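PDB 5CWW: nucleoporin NUP82 from Chaetomium thermophilum, which probably serves as a structural constituent of the nuclear pore complex and as a docking partner for transiently associated nuclear transport factors. Local coordinates for residues 265-270 against 331-336. Residues are numbered along the deposited sequence; the frame is centred on the assembly and turned at random.
Sequences GGWAPM and LEWMSE
Trp333, reaching from helix 321-338, meets Trp267 and Met270 of the loop ahead of strand 272-276, and these three buried side chains make the whole contact. The CZ3 corner of Trp267 sits over one face of the Trp333 ring, toward the rim: its CZ3 is 3.7 Å from Trp333 CZ3, while Trp267 CH2 comes within 3.8 Å of Trp333 CE3. The six-membered rings meet obliquely, their planes at 58° and their centroids 5.2 Å apart. Met270 takes the edge of the same ring, its methyl CE lying 3.7 Å from Trp333 CH2 near the ring plane. The sulfur SD sits 4.7 Å from the centroid of the Trp333 six-membered ring, 60° off the normal, an oblique Met-aromatic approach. Two torsions bring these groups together: Trp333 has CG anti to its own backbone nitrogen (chi1 -177°), which carries the indole out from the helix, and the Met270 chain is extended beyond CG, which delivers its thioether to that indole.

The backbones stay far apart, the nearest CA atoms being 12.2 Å from each other in Trp267 and Met334, and only 130 Å² is buried between the segments. Around this tight apolar group, Leu302 of helix 298-315 touches both Trp267 and Met270, and Trp450 meets the Trp333 ring. The outer side of the helix is looser: Leu331 is exposed, Glu332 and Ser335 are partly so, and Ser335 OG turns back to donate to Glu332 O (2.7 Å). A Met-aromatic contact beside an oblique tryptophan pair thus joins an inter-strand loop of a four-stranded antiparallel sheet to a helix in the long insertion that separates strands 281-284 and 369-370 in sequence, consistent with an elaborated beta-propeller blade.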
ATOM      1  N   GLY B 265      18.748   3.037  -1.068  1.00 53.76           N
ATOM      2  CA  GLY B 265      19.405   3.393  -2.311  1.00 54.07           C
ATOM      3  C   GLY B 265      18.658   2.864  -3.513  1.00 52.54           C
ATOM      4  O   GLY B 265      17.569   2.298  -3.386  1.00 48.81           O
ATOM      5  N   GLY B 266      19.251   3.051  -4.686  1.00 56.06           N
ATOM      6  CA  GLY B 266      18.649   2.605  -5.926  1.00 56.60           C
ATOM      7  C   GLY B 266      17.259   3.165  -6.126  1.00 55.67           C
ATOM      8  O   GLY B 266      16.981   4.318  -5.795  1.00 54.71           O
ATOM      9  N   TRP B 267      16.379   2.333  -6.669  1.00 53.12           N
ATOM     10  CA  TRP B 267      15.022   2.748  -6.988  1.00 51.30           C
ATOM     11  C   TRP B 267      14.087   2.690  -5.783  1.00 50.13           C
ATOM     12  O   TRP B 267      12.931   3.103  -5.876  1.00 50.47           O
ATOM     13  CB  TRP B 267      14.460   1.869  -8.101  1.00 50.71           C
ATOM     14  CG  TRP B 267      15.203   1.976  -9.393  1.00 51.87           C
ATOM     15  CD1 TRP B 267      16.091   1.075  -9.906  1.00 51.94           C
ATOM     16  CD2 TRP B 267      15.119   3.044 -10.344  1.00 53.04           C
ATOM     17  NE1 TRP B 267      16.564   1.517 -11.118  1.00 53.10           N
ATOM     18  CE2 TRP B 267      15.984   2.723 -11.408  1.00 53.59           C
ATOM     19  CE3 TRP B 267      14.399   4.241 -10.396  1.00 53.45           C
ATOM     20  CZ2 TRP B 267      16.147   3.556 -12.514  1.00 55.03           C
ATOM     21  CZ3 TRP B 267      14.563   5.067 -11.493  1.00 54.97           C
ATOM     22  CH2 TRP B 267      15.428   4.720 -12.537  1.00 55.65           C
ATOM     23  N   ALA B 268      14.587   2.173  -4.664  1.00 49.19           N
ATOM     24  CA  ALA B 268      13.759   1.924  -3.485  1.00 47.80           C
ATOM     25  C   ALA B 268      12.949   3.144  -3.028  1.00 46.41           C
ATOM     26  O   ALA B 268      11.751   3.030  -2.777  1.00 44.92           O
ATOM     27  CB  ALA B 268      14.631   1.421  -2.338  1.00 48.20           C
ATOM     28  N   PRO B 269      13.587   4.321  -2.930  1.00 49.42           N
ATOM     29  CA  PRO B 269      12.796   5.447  -2.414  1.00 49.02           C
ATOM     30  C   PRO B 269      11.782   6.017  -3.413  1.00 48.47           C
ATOM     31  O   PRO B 269      11.061   6.946  -3.052  1.00 47.51           O
ATOM     32  CB  PRO B 269      13.857   6.496  -2.055  1.00 50.53           C
ATOM     33  CG  PRO B 269      15.155   6.029  -2.655  1.00 51.88           C
ATOM     34  CD  PRO B 269      14.940   4.722  -3.348  1.00 51.54           C
ATOM     35  N   MET B 270      11.720   5.471  -4.626  1.00 46.48           N
ATOM     36  CA  MET B 270      10.686   5.843  -5.596  1.00 46.75           C
ATOM     37  C   MET B 270       9.731   4.688  -5.860  1.00 43.61           C
ATOM     38  O   MET B 270       8.974   4.717  -6.830  1.00 42.69           O
ATOM     39  CB  MET B 270      11.300   6.270  -6.928  1.00 50.68           C
ATOM     40  CG  MET B 270      12.405   7.277  -6.822  1.00 52.69           C
ATOM     41  SD  MET B 270      13.113   7.613  -8.439  1.00 56.74           S
ATOM     42  CE  MET B 270      14.599   8.480  -7.944  1.00 68.24           C
ATOM     43  N   LEU B 331      16.862   5.294 -19.430  1.00 57.97           N
ATOM     44  CA  LEU B 331      17.806   6.282 -19.932  1.00 59.94           C
ATOM     45  C   LEU B 331      17.081   7.566 -20.324  1.00 61.87           C
ATOM     46  O   LEU B 331      17.596   8.668 -20.132  1.00 64.51           O
ATOM     47  CB  LEU B 331      18.580   5.721 -21.126  1.00 60.38           C
ATOM     48  CG  LEU B 331      19.565   6.676 -21.803  1.00 60.78           C
ATOM     49  CD1 LEU B 331      20.554   7.244 -20.797  1.00 62.75           C
ATOM     50  CD2 LEU B 331      20.297   5.963 -22.929  1.00 61.56           C
ATOM     51  N   GLU B 332      15.881   7.414 -20.872  1.00 60.45           N
ATOM     52  CA  GLU B 332      15.059   8.556 -21.249  1.00 62.01           C
ATOM     53  C   GLU B 332      14.622   9.324 -20.003  1.00 59.42           C
ATOM     54  O   GLU B 332      14.661  10.554 -19.967  1.00 57.32           O
ATOM     55  CB  GLU B 332      13.845   8.089 -22.051  1.00 66.31           C
ATOM     56  CG  GLU B 332      13.019   9.212 -22.648  1.00 72.92           C
ATOM     57  CD  GLU B 332      11.928   8.702 -23.570  1.00 77.99           C
ATOM     58  OE1 GLU B 332      11.832   7.469 -23.757  1.00 78.99           O
ATOM     59  OE2 GLU B 332      11.167   9.534 -24.109  1.00 80.81           O
ATOM     60  N   TRP B 333      14.220   8.580 -18.979  1.00 56.25           N
ATOM     61  CA  TRP B 333      13.854   9.155 -17.690  1.00 56.33           C
ATOM     62  C   TRP B 333      15.006   9.969 -17.103  1.00 57.30           C
ATOM     63  O   TRP B 333      14.817  11.108 -16.673  1.00 59.36           O
ATOM     64  CB  TRP B 333      13.438   8.038 -16.728  1.00 54.96           C
ATOM     65  CG  TRP B 333      12.973   8.497 -15.383  1.00 53.36           C
ATOM     66  CD1 TRP B 333      11.715   8.903 -15.047  1.00 52.15           C
ATOM     67  CD2 TRP B 333      13.751   8.569 -14.181  1.00 53.64           C
ATOM     68  NE1 TRP B 333      11.663   9.233 -13.713  1.00 52.24           N
ATOM     69  CE2 TRP B 333      12.900   9.036 -13.160  1.00 52.70           C
ATOM     70  CE3 TRP B 333      15.084   8.288 -13.872  1.00 54.84           C
ATOM     71  CZ2 TRP B 333      13.342   9.232 -11.853  1.00 53.54           C
ATOM     72  CZ3 TRP B 333      15.520   8.481 -12.575  1.00 54.99           C
ATOM     73  CH2 TRP B 333      14.650   8.950 -11.582  1.00 54.74           C
ATOM     74  N   MET B 334      16.200   9.384 -17.102  1.00 57.97           N
ATOM     75  CA  MET B 334      17.376  10.033 -16.531  1.00 58.81           C
ATOM     76  C   MET B 334      17.793  11.277 -17.313  1.00 64.19           C
ATOM     77  O   MET B 334      18.288  12.241 -16.729  1.00 63.68           O
ATOM     78  CB  MET B 334      18.548   9.048 -16.474  1.00 57.01           C
ATOM     79  CG  MET B 334      19.829   9.626 -15.870  1.00 58.54           C
ATOM     80  SD  MET B 334      19.599  10.307 -14.215  1.00 73.91           S
ATOM     81  CE  MET B 334      19.190   8.826 -13.291  1.00 58.37           C
ATOM     82  N   SER B 335      17.600  11.253 -18.629  1.00 69.93           N
ATOM     83  CA  SER B 335      18.013  12.370 -19.476  1.00 76.00           C
ATOM     84  C   SER B 335      17.241  13.639 -19.119  1.00 74.87           C
ATOM     85  O   SER B 335      17.732  14.751 -19.316  1.00 76.20           O
ATOM     86  CB  SER B 335      17.812  12.032 -20.955  1.00 80.77           C
ATOM     87  OG  SER B 335      16.437  12.044 -21.301  1.00 81.22           O
ATOM     88  N   GLU B 336      16.035  13.464 -18.592  1.00 74.90           N
ATOM     89  CA  GLU B 336      15.231  14.589 -18.129  1.00 74.06           C
ATOM     90  C   GLU B 336      15.843  15.214 -16.877  1.00 70.17           C
ATOM     91  O   GLU B 336      15.586  16.374 -16.566  1.00 72.53           O
ATOM     92  CB  GLU B 336      13.800  14.138 -17.838  1.00 77.93           C
ATOM     93  CG  GLU B 336      13.062  13.558 -19.039  1.00 81.73           C
ATOM     94  CD  GLU B 336      12.258  14.596 -19.793  1.00 85.67           C
ATOM     95  OE1 GLU B 336      11.428  15.282 -19.161  1.00 85.43           O
ATOM     96  OE2 GLU B 336      12.454  14.723 -21.021  1.00 88.99           O
TER